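Local coordinates for protein citrate synthase (PDB 2IBP) that probably catalyses the condensation of oxaloacetate with acetyl-CoA and water to give citrate and CoA, a step of the tricarboxylic acid cycle, at residues V65-L70 and E81-R86; A107-A112 and A163-F168; A222-A227 and V376-E381; R290-K293 and P297-K300; L380-W383 and I388-P391. All blocks are in the same frame, centred on the assembly; numbering follows the deposited sequence. Where two conformers were deposited one is given.

Interaction 1 (V65-L70 and E81-R86)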
# COMPACT_ATOMS: atom_id res chain seq x y z
N VAL A 65 0.36 10.42 24.42
CA VAL A 65 -0.73 10.29 23.48
C VAL A 65 -0.52 9.07 22.59
O VAL A 65 -1.49 8.38 22.26
CB VAL A 65 -0.88 11.57 22.63
CG1 VAL A 65 -1.76 11.33 21.41
CG2 VAL A 65 -1.42 12.69 23.51
N SER A 66 0.71 8.80 22.19
CA SER A 66 0.98 7.63 21.36
C SER A 66 0.66 6.36 22.15
O SER A 66 0.09 5.40 21.62
CB SER A 66 2.40 7.64 20.78
OG SER A 66 3.42 7.55 21.76
N TYR A 67 1.02 6.36 23.44
CA TYR A 67 0.69 5.22 24.29
C TYR A 67 -0.83 5.03 24.29
O TYR A 67 -1.32 3.92 24.12
CB TYR A 67 1.16 5.45 25.73
CG TYR A 67 0.95 4.25 26.65
CD1 TYR A 67 2.01 3.40 26.95
CD2 TYR A 67 -0.31 3.93 27.12
CE1 TYR A 67 1.82 2.27 27.74
CE2 TYR A 67 -0.51 2.81 27.92
CZ TYR A 67 0.55 1.99 28.22
OH TYR A 67 0.35 0.88 29.03
N LEU A 68 -1.54 6.11 24.55
CA LEU A 68 -2.99 6.12 24.56
C LEU A 68 -3.58 5.56 23.26
O LEU A 68 -4.44 4.69 23.28
CB LEU A 68 -3.48 7.53 24.79
CG LEU A 68 -4.98 7.76 24.68
CD1 LEU A 68 -5.77 6.95 25.72
CD2 LEU A 68 -5.31 9.24 24.81
N ILE A 69 -3.10 6.06 22.13
CA ILE A 69 -3.63 5.61 20.86
C ILE A 69 -3.34 4.13 20.65
O ILE A 69 -4.22 3.38 20.25
CB ILE A 69 -3.10 6.47 19.71
CG1 ILE A 69 -3.71 7.87 19.80
CG2 ILE A 69 -3.46 5.85 18.36
CD1 ILE A 69 -3.11 8.88 18.83
N LEU A 70 -2.12 3.71 20.94
CA LEU A 70 -1.76 2.32 20.74
C LEU A 70 -2.44 1.34 21.70
O LEU A 70 -3.03 0.33 21.26
CB LEU A 70 -0.24 2.19 20.84
CG LEU A 70 0.31 0.79 20.58
CD1 LEU A 70 -0.12 0.25 19.21
CD2 LEU A 70 1.84 0.85 20.69
N GLU A 81 6.96 5.45 31.98
CA GLU A 81 8.41 5.41 32.11
C GLU A 81 9.00 4.27 31.29
O GLU A 81 9.96 4.46 30.54
CB GLU A 81 8.81 5.25 33.58
CG GLU A 81 8.59 6.50 34.40
CD GLU A 81 8.81 6.28 35.89
OE1 GLU A 81 8.96 5.12 36.32
OE2 GLU A 81 8.79 7.29 36.64
N ASP A 82 8.43 3.07 31.42
CA ASP A 82 8.92 1.91 30.69
C ASP A 82 8.76 2.09 29.17
O ASP A 82 9.65 1.74 28.40
CB ASP A 82 8.21 0.64 31.15
CG ASP A 82 8.56 0.27 32.59
OD1 ASP A 82 9.52 0.85 33.15
OD2 ASP A 82 7.87 -0.62 33.14
N TYR A 83 7.62 2.62 28.76
CA TYR A 83 7.33 2.88 27.35
C TYR A 83 8.34 3.88 26.77
O TYR A 83 8.91 3.67 25.68
CB TYR A 83 5.91 3.42 27.23
CG TYR A 83 5.50 3.84 25.83
CD1 TYR A 83 5.11 2.89 24.90
CD2 TYR A 83 5.31 5.17 25.52
CE1 TYR A 83 4.68 3.28 23.63
CE2 TYR A 83 4.90 5.57 24.26
CZ TYR A 83 4.58 4.63 23.33
OH TYR A 83 4.10 5.01 22.08
N ILE A 84 8.52 4.98 27.48
CA ILE A 84 9.47 6.00 27.04
C ILE A 84 10.85 5.40 26.87
O ILE A 84 11.51 5.63 25.86
CB ILE A 84 9.47 7.20 27.99
CG1 ILE A 84 8.17 8.00 27.80
CG2 ILE A 84 10.70 8.04 27.79
CD1 ILE A 84 8.01 9.17 28.73
N ASN A 85 11.27 4.55 27.81
CA ASN A 85 12.57 3.91 27.70
C ASN A 85 12.67 2.94 26.53
O ASN A 85 13.69 2.88 25.87
CB ASN A 85 12.92 3.20 28.99
CG ASN A 85 13.51 4.13 30.03
OD1 ASN A 85 14.09 5.16 29.68
ND2 ASN A 85 13.42 3.74 31.29
N ARG A 86 11.60 2.20 26.25
CA ARG A 86 11.61 1.29 25.12
C ARG A 86 11.70 2.09 23.83
O ARG A 86 12.51 1.80 22.96
CB ARG A 86 10.35 0.41 25.08
CG ARG A 86 10.26 -0.62 26.20
CD ARG A 86 9.15 -1.64 25.93
NE ARG A 86 7.82 -1.04 25.78
CZ ARG A 86 6.97 -0.84 26.78
NH1 ARG A 86 7.35 -1.06 28.04
NH2 ARG A 86 5.79 -0.32 26.53
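Tyr83 reaches from helix 77-90 to helix 62-71 and meets it twice, with its hydroxyl at Ser66 and with one ring face at Tyr67. The phenol donates a short hydrogen bond, 2.6 Å from Tyr83 OH to Ser66 OG, and the serine oxygen lies near the plane of the Tyr83 ring, at the hydroxyl end. Nearer the backbone, Tyr67 brings its edge over that ring in a T-shaped (edge-to-face) pair, the planes 84° apart and the centroids separated by 5.2 Å. The leading atom is Tyr67 CD1, offset toward the rim and 3.7 Å from Tyr83 CG. Behind it the methylene of Tyr67 covers the same face, a CH-pi contact of 4.2 Å from Tyr67 CB to the centroid of the Tyr83 ring.

In Ser66, chi1 of 64° puts OG between the backbone N and the carbonyl carbon, turned back toward its own helix, where it also bonds to the carbonyl oxygens of Tyr62 and Glu63. Tyr67 in turn is packed by Tyr71, Arg73 and Pro75. On the other helix, the guanidinium of Arg86 lies with one face over Tyr83 CA and brings NH2 to the edge of the tyrosine ring, while its NE forms a salt bridge with Glu152 of helix 141-169.

The two neighbouring helices are thus joined by a buried aromatic pair with one polar link at its end. Because Ser66 OG accepts from the phenol, its own hydrogen remains available for the carbonyls behind it, so that the buried hydroxyls of Ser66 and Tyr83 are both paired. The bond at its end and the edge of Tyr67 on its face would restrain the tilt of the Tyr83 ring.

Interaction 2 (A107-A112 and A163-F168)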
# COMPACT_ATOMS: atom_id res chain seq x y z
N ALA A 107 17.03 11.63 -3.35
CA ALA A 107 15.66 11.43 -3.77
C ALA A 107 14.71 12.14 -2.83
O ALA A 107 15.10 12.57 -1.74
CB ALA A 107 15.35 9.96 -3.82
N HIS A 108 13.45 12.22 -3.22
CA HIS A 108 12.44 12.84 -2.39
C HIS A 108 12.31 12.03 -1.11
O HIS A 108 12.35 10.80 -1.14
CB HIS A 108 11.10 12.89 -3.12
CG HIS A 108 10.04 13.65 -2.38
ND1 HIS A 108 9.30 13.09 -1.35
CD2 HIS A 108 9.60 14.92 -2.50
CE1 HIS A 108 8.46 13.98 -0.88
NE2 HIS A 108 8.62 15.11 -1.56
N PRO A 109 12.17 12.72 0.03
CA PRO A 109 12.13 11.99 1.29
C PRO A 109 11.06 10.92 1.41
O PRO A 109 11.28 9.95 2.12
CB PRO A 109 11.94 13.07 2.35
CG PRO A 109 11.67 14.32 1.64
CD PRO A 109 12.12 14.17 0.23
N MET A 110 9.91 11.10 0.79
CA MET A 110 8.85 10.09 0.93
C MET A 110 9.24 8.74 0.32
O MET A 110 8.86 7.70 0.84
CB MET A 110 7.51 10.58 0.41
CG MET A 110 6.93 11.69 1.27
SD MET A 110 6.44 11.13 2.92
CE MET A 110 4.87 10.35 2.57
N PHE A 111 10.06 8.75 -0.73
CA PHE A 111 10.55 7.49 -1.29
C PHE A 111 11.50 6.84 -0.28
O PHE A 111 11.49 5.62 -0.09
CB PHE A 111 11.30 7.72 -2.60
CG PHE A 111 10.40 7.97 -3.77
CD1 PHE A 111 9.61 6.95 -4.28
CD2 PHE A 111 10.41 9.19 -4.41
CE1 PHE A 111 8.83 7.15 -5.40
CE2 PHE A 111 9.62 9.40 -5.52
CZ PHE A 111 8.83 8.38 -6.01
N ALA A 112 12.34 7.66 0.35
CA ALA A 112 13.27 7.18 1.35
C ALA A 112 12.51 6.59 2.52
O ALA A 112 12.93 5.56 3.06
CB ALA A 112 14.19 8.31 1.83
N ALA A 163 14.94 12.42 9.82
CA ALA A 163 16.11 13.24 10.13
C ALA A 163 17.37 12.76 9.41
O ALA A 163 18.13 13.58 8.88
CB ALA A 163 16.35 13.28 11.64
N TYR A 164 17.59 11.44 9.34
CA TYR A 164 18.78 10.92 8.67
C TYR A 164 18.74 11.27 7.19
O TYR A 164 19.73 11.69 6.62
CB TYR A 164 18.87 9.42 8.83
CG TYR A 164 19.42 8.93 10.15
CD1 TYR A 164 19.50 9.76 11.25
CD2 TYR A 164 19.76 7.59 10.32
CE1 TYR A 164 20.00 9.31 12.47
CE2 TYR A 164 20.23 7.12 11.55
CZ TYR A 164 20.33 7.99 12.62
OH TYR A 164 20.77 7.54 13.86
N HIS A 165 17.55 11.17 6.61
CA HIS A 165 17.44 11.54 5.21
C HIS A 165 17.74 13.02 5.04
O HIS A 165 18.48 13.41 4.12
CB HIS A 165 16.06 11.24 4.67
CG HIS A 165 15.97 11.45 3.20
ND1 HIS A 165 15.63 12.66 2.66
CD2 HIS A 165 16.33 10.65 2.17
CE1 HIS A 165 15.70 12.58 1.34
NE2 HIS A 165 16.13 11.37 1.02
N TYR A 166 17.18 13.85 5.91
CA TYR A 166 17.44 15.29 5.84
C TYR A 166 18.94 15.55 5.86
O TYR A 166 19.46 16.26 5.00
CB TYR A 166 16.74 16.05 6.94
CG TYR A 166 17.16 17.49 7.00
CD1 TYR A 166 16.76 18.38 6.02
CD2 TYR A 166 18.03 17.94 7.99
CE1 TYR A 166 17.19 19.69 6.03
CE2 TYR A 166 18.43 19.26 8.03
CZ TYR A 166 18.03 20.12 7.04
OH TYR A 166 18.46 21.44 7.08
N ARG A 167 19.63 14.99 6.84
CA ARG A 167 21.07 15.18 6.98
C ARG A 167 21.81 14.72 5.73
O ARG A 167 22.64 15.44 5.20
CB ARG A 167 21.58 14.41 8.19
CG ARG A 167 20.96 14.84 9.50
CD ARG A 167 21.35 16.24 9.92
NE ARG A 167 22.78 16.36 10.19
CZ ARG A 167 23.32 17.47 10.68
NH1 ARG A 167 22.56 18.52 10.96
NH2 ARG A 167 24.62 17.53 10.90
N PHE A 168 21.54 13.49 5.29
CA PHE A 168 22.20 12.99 4.10
C PHE A 168 21.88 13.82 2.86
O PHE A 168 22.75 13.99 2.01
CB PHE A 168 21.85 11.53 3.82
CG PHE A 168 22.44 10.55 4.79
CD1 PHE A 168 23.78 10.59 5.13
CD2 PHE A 168 21.71 9.44 5.15
CE1 PHE A 168 24.33 9.63 5.96
CE2 PHE A 168 22.25 8.47 5.99
CZ PHE A 168 23.57 8.55 6.35
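His165 holds its CG anti to the backbone N (chi1 -173°), which carries the imidazole out from helix 141-169 toward Pro109, and its second torsion turns the ring so that one face meets the start of helix 109-123. Pro109 CA lies over that face in a CH-pi contact, 3.9 Å from the centroid of the His165 ring and 24° off its normal, with Pro109 CB 3.7 Å from His165 ND1. At the edge of the imidazole, near its plane, the carbonyl of Ala107 places its oxygen 3.1 Å from His165 CE1.

The turn that His165 meets is shaped by an N-cap: His108 ND1 accepts from Met110 N at 3.0 Å with an N-H...N angle of 161°, the donor tilted somewhat out of the imidazole plane. This cap lies close to the dimer interface, where Ala107 and Phe111 pack on Ala122 and Ala118 of the second subunit.

Both nitrogens of His165 find partners beyond the turn, ND1 at Tyr362 OH and NE2 at the carbonyl oxygen of Leu104. A leucine here would probably leave the Tyr362 hydroxyl and the Leu104 carbonyl without their histidine mates and Pro109 without a flat ring beneath it. NE2 is probably the protonated nitrogen, since a carbonyl oxygen can only accept. The buried imidazole thus packs its face on the start of helix 109-123, while its nitrogens are held by groups outside both helices.

Interaction 3 (A222-A227 and V376-E381)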
# COMPACT_ATOMS: atom_id res chain seq x y z
N ALA A 222 -4.90 2.15 3.21
CA ALA A 222 -3.84 1.37 2.55
C ALA A 222 -3.22 0.41 3.57
O ALA A 222 -2.98 -0.75 3.27
CB ALA A 222 -2.77 2.27 1.98
N ALA A 223 -2.96 0.91 4.77
CA ALA A 223 -2.41 0.07 5.84
C ALA A 223 -3.36 -1.09 6.14
O ALA A 223 -2.90 -2.22 6.37
CB ALA A 223 -2.17 0.90 7.09
N HIS A 224 -4.67 -0.83 6.16
CA HIS A 224 -5.66 -1.89 6.39
C HIS A 224 -5.61 -2.93 5.29
O HIS A 224 -5.72 -4.12 5.55
CB HIS A 224 -7.09 -1.37 6.43
CG HIS A 224 -7.49 -0.78 7.75
ND1 HIS A 224 -7.23 0.54 8.08
CD2 HIS A 224 -8.19 -1.30 8.78
CE1 HIS A 224 -7.76 0.80 9.26
NE2 HIS A 224 -8.34 -0.30 9.71
N VAL A 225 -5.55 -2.48 4.05
CA VAL A 225 -5.59 -3.43 2.93
C VAL A 225 -4.38 -4.36 2.97
O VAL A 225 -4.50 -5.57 2.80
CB VAL A 225 -5.69 -2.69 1.59
CG1 VAL A 225 -5.58 -3.69 0.42
CG2 VAL A 225 -7.02 -1.95 1.51
N VAL A 226 -3.21 -3.79 3.21
CA VAL A 226 -2.00 -4.55 3.30
C VAL A 226 -2.05 -5.45 4.51
O VAL A 226 -1.80 -6.64 4.41
CB VAL A 226 -0.76 -3.64 3.32
CG1 VAL A 226 0.49 -4.42 3.70
CG2 VAL A 226 -0.61 -2.93 1.97
N ALA A 227 -2.43 -4.91 5.66
CA ALA A 227 -2.49 -5.72 6.87
C ALA A 227 -3.51 -6.83 6.76
O ALA A 227 -3.34 -7.89 7.39
CB ALA A 227 -2.80 -4.86 8.07
N VAL A 376 -0.52 2.16 12.95
CA VAL A 376 -0.25 0.88 13.63
C VAL A 376 -1.41 0.49 14.57
O VAL A 376 -1.82 -0.68 14.62
CB VAL A 376 1.13 0.80 14.29
CG1 VAL A 376 2.21 0.98 13.24
CG2 VAL A 376 1.27 1.86 15.41
N ALA A 377 -2.00 1.46 15.27
CA ALA A 377 -3.14 1.18 16.14
C ALA A 377 -4.30 0.63 15.32
O ALA A 377 -5.01 -0.29 15.73
CB ALA A 377 -3.59 2.44 16.89
N HIS A 378 -4.52 1.23 14.15
CA HIS A 378 -5.61 0.79 13.28
C HIS A 378 -5.39 -0.62 12.77
O HIS A 378 -6.32 -1.40 12.75
CB HIS A 378 -5.81 1.75 12.12
CG HIS A 378 -6.71 2.90 12.43
ND1 HIS A 378 -8.08 2.81 12.36
CD2 HIS A 378 -6.43 4.19 12.76
CE1 HIS A 378 -8.61 3.98 12.66
NE2 HIS A 378 -7.64 4.83 12.93
N VAL A 379 -4.15 -0.93 12.41
CA VAL A 379 -3.81 -2.29 11.96
C VAL A 379 -4.08 -3.30 13.07
O VAL A 379 -4.78 -4.30 12.86
CB VAL A 379 -2.37 -2.40 11.48
CG1 VAL A 379 -1.96 -3.89 11.34
CG2 VAL A 379 -2.22 -1.65 10.15
N LEU A 380 -3.55 -3.03 14.26
CA LEU A 380 -3.74 -3.94 15.37
C LEU A 380 -5.22 -4.12 15.69
O LEU A 380 -5.66 -5.23 16.00
CB LEU A 380 -2.96 -3.48 16.59
CG LEU A 380 -1.45 -3.46 16.35
CD1 LEU A 380 -0.72 -2.90 17.55
CD2 LEU A 380 -0.89 -4.81 15.97
N GLU A 381 -5.98 -3.04 15.60
CA GLU A 381 -7.41 -3.13 15.83
C GLU A 381 -8.08 -4.04 14.80
O GLU A 381 -8.87 -4.91 15.15
CB GLU A 381 -8.04 -1.74 15.79
CG GLU A 381 -9.52 -1.74 16.06
CD GLU A 381 -10.07 -0.35 16.13
OE1 GLU A 381 -10.06 0.33 15.08
OE2 GLU A 381 -10.54 0.04 17.22
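His224 and His378 meet across two packed helices, 218-227 and 363-382, and both turn a ring nitrogen to the same ammonium group: Lys32 NZ is hydrogen-bonded to His224 NE2 and to His378 ND1, and forms a salt bridge with Glu381 OE1 as well. The pairing belongs to the largely helical citrate synthase fold. The segments run in roughly the same direction, with axes 9.3 Å apart at closest approach and a crossing angle of -39°.

Between the histidines the contact is oblique, with ring planes 62° apart and centroids separated by 5.6 Å. The tip of the first ring touches the stem of the second, at 3.6 Å from His224 CE1 to His378 CB, and His378 ND1 sits at the edge of the His224 ring, in its plane. Their far nitrogens have partners too: His224 ND1 bonds to the carbonyl of Thr220 one turn back, and His378 NE2 to Asp213. If the lysine is charged, the two nitrogens facing it are likely to be acceptors, which would fit neutral histidines side by side in a buried place.

Beside the histidines the interface becomes small and apolar, the short side chains of Ala223 and Ala227 leaving the place that the branches of Val379 occupy. The opposite flank of helix 218-227 reaches the second subunit, where Val225 packs on Phe221 of that chain. Val379 fills the junction with both branches: chi1 of 166° sets CG1 anti to the backbone N and CG2 anti to the carbonyl carbon. Val379 CG2 lies 4.0 Å from Ala223 CB, and Val379 CG1 comes to 3.5 Å from Ala227 CB.

Interaction 4 (R290-K293 and P297-K300)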
# COMPACT_ATOMS: atom_id res chain seq x y z
N ARG A 290 -14.03 18.34 4.56
CA ARG A 290 -15.04 17.35 4.22
C ARG A 290 -15.80 16.89 5.47
O ARG A 290 -16.96 16.51 5.38
CB ARG A 290 -14.37 16.17 3.53
CG ARG A 290 -15.32 15.27 2.77
CD ARG A 290 -14.53 14.13 2.15
NE ARG A 290 -13.84 13.37 3.19
CZ ARG A 290 -14.35 12.30 3.80
NH1 ARG A 290 -15.53 11.83 3.43
NH2 ARG A 290 -13.65 11.68 4.73
N VAL A 291 -15.13 16.93 6.62
CA VAL A 291 -15.74 16.52 7.87
C VAL A 291 -16.08 17.70 8.79
O VAL A 291 -17.22 17.85 9.23
CB VAL A 291 -14.84 15.54 8.65
CG1 VAL A 291 -15.54 15.07 9.90
CG2 VAL A 291 -14.48 14.34 7.78
N TYR A 292 -15.09 18.55 9.08
CA TYR A 292 -15.33 19.70 9.94
C TYR A 292 -16.20 20.77 9.28
O TYR A 292 -15.84 21.32 8.22
CB TYR A 292 -14.02 20.35 10.41
CG TYR A 292 -13.22 19.45 11.32
CD1 TYR A 292 -13.72 19.09 12.56
CD2 TYR A 292 -11.96 18.99 10.96
CE1 TYR A 292 -13.01 18.25 13.39
CE2 TYR A 292 -11.24 18.16 11.78
CZ TYR A 292 -11.76 17.80 13.00
OH TYR A 292 -11.03 16.97 13.83
N LYS A 293 -17.33 21.06 9.91
CA LYS A 293 -18.25 22.12 9.49
C LYS A 293 -18.24 23.14 10.62
O LYS A 293 -19.27 23.64 11.06
CB LYS A 293 -19.66 21.55 9.27
CG LYS A 293 -19.69 20.36 8.34
CD LYS A 293 -19.12 20.67 6.97
CE LYS A 293 -18.94 19.40 6.16
NZ LYS A 293 -18.39 19.65 4.81
N PRO A 297 -10.61 21.76 15.41
CA PRO A 297 -10.06 21.97 16.74
C PRO A 297 -8.54 21.94 16.77
O PRO A 297 -7.91 22.59 17.62
CB PRO A 297 -10.62 20.79 17.55
CG PRO A 297 -10.98 19.76 16.53
CD PRO A 297 -11.37 20.51 15.30
N ARG A 298 -7.95 21.18 15.85
CA ARG A 298 -6.52 21.09 15.76
C ARG A 298 -5.98 22.42 15.29
O ARG A 298 -4.90 22.84 15.69
CB ARG A 298 -6.13 19.99 14.79
CG ARG A 298 -6.63 18.61 15.17
CD ARG A 298 -6.43 17.65 14.05
NE ARG A 298 -7.17 18.09 12.87
CZ ARG A 298 -7.05 17.54 11.67
NH1 ARG A 298 -6.25 16.49 11.50
NH2 ARG A 298 -7.70 18.06 10.65
N ALA A 299 -6.74 23.08 14.42
CA ALA A 299 -6.31 24.37 13.87
C ALA A 299 -6.31 25.46 14.94
O ALA A 299 -5.36 26.26 15.02
CB ALA A 299 -7.21 24.78 12.69
N LYS A 300 -7.33 25.44 15.78
CA LYS A 300 -7.47 26.43 16.86
C LYS A 300 -6.26 26.35 17.80
O LYS A 300 -5.64 27.36 18.15
CB LYS A 300 -8.76 26.20 17.62
CG LYS A 300 -9.06 27.26 18.66
CD LYS A 300 -10.51 27.20 19.15
CE LYS A 300 -11.50 27.58 18.04
NZ LYS A 300 -12.93 27.44 18.46
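One face of the Tyr292 ring is covered by the pyrrolidine of Pro297, while Arg298 arrives at the ring's edge. Pro297 CD sits 3.8 Å from the centroid of the Tyr292 ring, 30° off its normal, in a CH-pi contact displaced toward the CE1 side, and approaches Tyr292 CE1 to 3.4 Å. The guanidinium brings Arg298 NH2 to 3.7 Å from Tyr292 CE2, near the ring plane, with the two flat groups 43° apart. A bend at chi3 (-60°) in the arginine chain, together with a salt bridge from NH2 to Asp296, turns the group this way.

Around this cluster lie the predicted active-site residues. The ring of Tyr292 also meets those of His289 and His214, and its hydroxyl bonds to His214 NE2. The backbone N-H groups of Val291 and Tyr292 both bond to His289 ND1. With a leucine in its place, His214 would probably lose its hydroxyl partner and Pro297 the aromatic face on which helix 297-313 begins. The contact thus ties the loop after His289 to the first turn of that helix through a buried ring that is apolar on its proline-covered face and polar at its hydroxyl, consistent with a second-shell part in the active site.

Interaction 5 (L380-W383 and I388-P391)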
# COMPACT_ATOMS: atom_id res chain seq x y z
N LEU A 380 -3.55 -3.03 14.26
CA LEU A 380 -3.74 -3.94 15.37
C LEU A 380 -5.22 -4.12 15.69
O LEU A 380 -5.66 -5.23 16.00
CB LEU A 380 -2.96 -3.48 16.59
CG LEU A 380 -1.45 -3.46 16.35
CD1 LEU A 380 -0.72 -2.90 17.55
CD2 LEU A 380 -0.89 -4.81 15.97
N GLU A 381 -5.98 -3.04 15.60
CA GLU A 381 -7.41 -3.13 15.83
C GLU A 381 -8.08 -4.04 14.80
O GLU A 381 -8.87 -4.91 15.15
CB GLU A 381 -8.04 -1.74 15.79
CG GLU A 381 -9.52 -1.74 16.06
CD GLU A 381 -10.07 -0.35 16.13
OE1 GLU A 381 -10.06 0.33 15.08
OE2 GLU A 381 -10.54 0.04 17.22
N TYR A 382 -7.72 -3.88 13.53
CA TYR A 382 -8.29 -4.70 12.47
C TYR A 382 -7.96 -6.17 12.70
O TYR A 382 -8.78 -7.04 12.45
CB TYR A 382 -7.80 -4.25 11.10
CG TYR A 382 -8.63 -4.83 9.99
CD1 TYR A 382 -9.94 -4.41 9.81
CD2 TYR A 382 -8.11 -5.78 9.11
CE1 TYR A 382 -10.72 -4.94 8.81
CE2 TYR A 382 -8.88 -6.30 8.08
CZ TYR A 382 -10.20 -5.89 7.96
OH TYR A 382 -11.02 -6.40 6.98
N TRP A 383 -6.72 -6.42 13.11
CA TRP A 383 -6.26 -7.78 13.37
C TRP A 383 -7.00 -8.48 14.51
O TRP A 383 -6.81 -9.69 14.71
CB TRP A 383 -4.77 -7.82 13.62
CG TRP A 383 -3.93 -7.69 12.38
CD1 TRP A 383 -4.35 -7.77 11.08
CD2 TRP A 383 -2.50 -7.71 12.34
NE1 TRP A 383 -3.27 -7.73 10.24
CE2 TRP A 383 -2.12 -7.73 10.97
CE3 TRP A 383 -1.50 -7.69 13.31
CZ2 TRP A 383 -0.79 -7.73 10.57
CZ3 TRP A 383 -0.17 -7.70 12.91
CH2 TRP A 383 0.17 -7.72 11.55
N ILE A 388 -9.43 -10.53 4.98
CA ILE A 388 -8.76 -10.01 3.80
C ILE A 388 -9.75 -9.23 2.94
O ILE A 388 -10.91 -9.61 2.77
CB ILE A 388 -8.13 -11.14 2.99
CG1 ILE A 388 -7.28 -10.58 1.84
CG2 ILE A 388 -9.19 -12.11 2.52
CD1 ILE A 388 -6.41 -11.63 1.20
N PHE A 389 -9.30 -8.09 2.43
CA PHE A 389 -10.14 -7.28 1.55
C PHE A 389 -10.31 -8.00 0.20
O PHE A 389 -9.34 -8.48 -0.38
CB PHE A 389 -9.63 -5.87 1.40
CG PHE A 389 -9.91 -5.01 2.60
CD1 PHE A 389 -11.13 -4.36 2.74
CD2 PHE A 389 -9.02 -4.97 3.65
CE1 PHE A 389 -11.40 -3.59 3.88
CE2 PHE A 389 -9.30 -4.25 4.79
CZ PHE A 389 -10.48 -3.56 4.90
N ARG A 390 -11.57 -8.11 -0.22
CA ARG A 390 -11.94 -8.83 -1.44
C ARG A 390 -12.92 -8.03 -2.31
O ARG A 390 -14.01 -8.52 -2.60
CB ARG A 390 -12.63 -10.14 -1.04
CG ARG A 390 -11.73 -11.16 -0.35
CD ARG A 390 -12.54 -12.36 0.15
NE ARG A 390 -11.69 -13.37 0.78
CZ ARG A 390 -12.13 -14.37 1.54
NH1 ARG A 390 -13.42 -14.46 1.83
NH2 ARG A 390 -11.27 -15.24 2.06
N PRO A 391 -12.57 -6.80 -2.70
CA PRO A 391 -13.48 -6.04 -3.54
C PRO A 391 -13.43 -6.62 -4.94
O PRO A 391 -12.68 -7.57 -5.20
CB PRO A 391 -12.88 -4.64 -3.54
CG PRO A 391 -11.39 -4.92 -3.42
CD PRO A 391 -11.31 -6.08 -2.46
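Tyr382 and Phe389 lie almost parallel, their ring planes only 14° apart, yet they are slid past each other until they barely overlap. The centroids are 5.4 Å apart, and the phenol end of the tyrosine does most of the touching: Tyr382 OH is 3.5 Å from Phe389 CE2, and Tyr382 CZ is 3.7 Å from that same atom. The two side chains cross obliquely, each entering from its own backbone so that the hydroxyl end of one meets the far rim of the other. The Tyr382 ring, its CG anti to the backbone N (chi1 -165°), is carried off the end region of helix 363-382 toward the returning chain, while Phe389 turns its ring back from an extended loop.

The hydroxyl has its polar partner close by, the carbonyl oxygen of Arg387, so it closes the turn between helix and loop while its carbon neighbours pack on phenylalanine. His224 stands nearly perpendicular to the Tyr382 ring, and Phe221 and Gly25 of the second subunit lie against Phe389 and Tyr382 respectively. Beyond Phe389 the chain leaves the helical body for strand 392-395, whose Cys394 is disulfide-linked to Cys19, a closure consistent with the interlinked chains reported for this dimer.

At the point of departure, then, the slid ring pair adds chiefly dispersion contact. The bond to the carbonyl of Arg387, with the phenol as donor to an oxygen that can only accept, is the directional part and probably holds the hydroxyl end in place.

Helix 363-382 connects most of the set. Interactions 3 and 5 share Leu380 and Glu381, have centres about 7 Å apart, and are joined by a probable hydrogen bond of 2.9 Å from Trp383 NE1 to Ala227 O. Interaction 1 leans on the same helix, with Leu70 CD1 3.6 Å from Leu380 CD1. Interaction 2 does not touch interaction 3 (nearest atoms about 11 Å apart), though Pro109 and Met110 pack at the start of that helix; interactions 2, 3 and 5 all reach the second subunit. Interaction 4 alone borders the predicted active site: the side chain of Tyr292 is about 4 Å from that of His289, and that of Arg298 about 6 Å from that of Asp346.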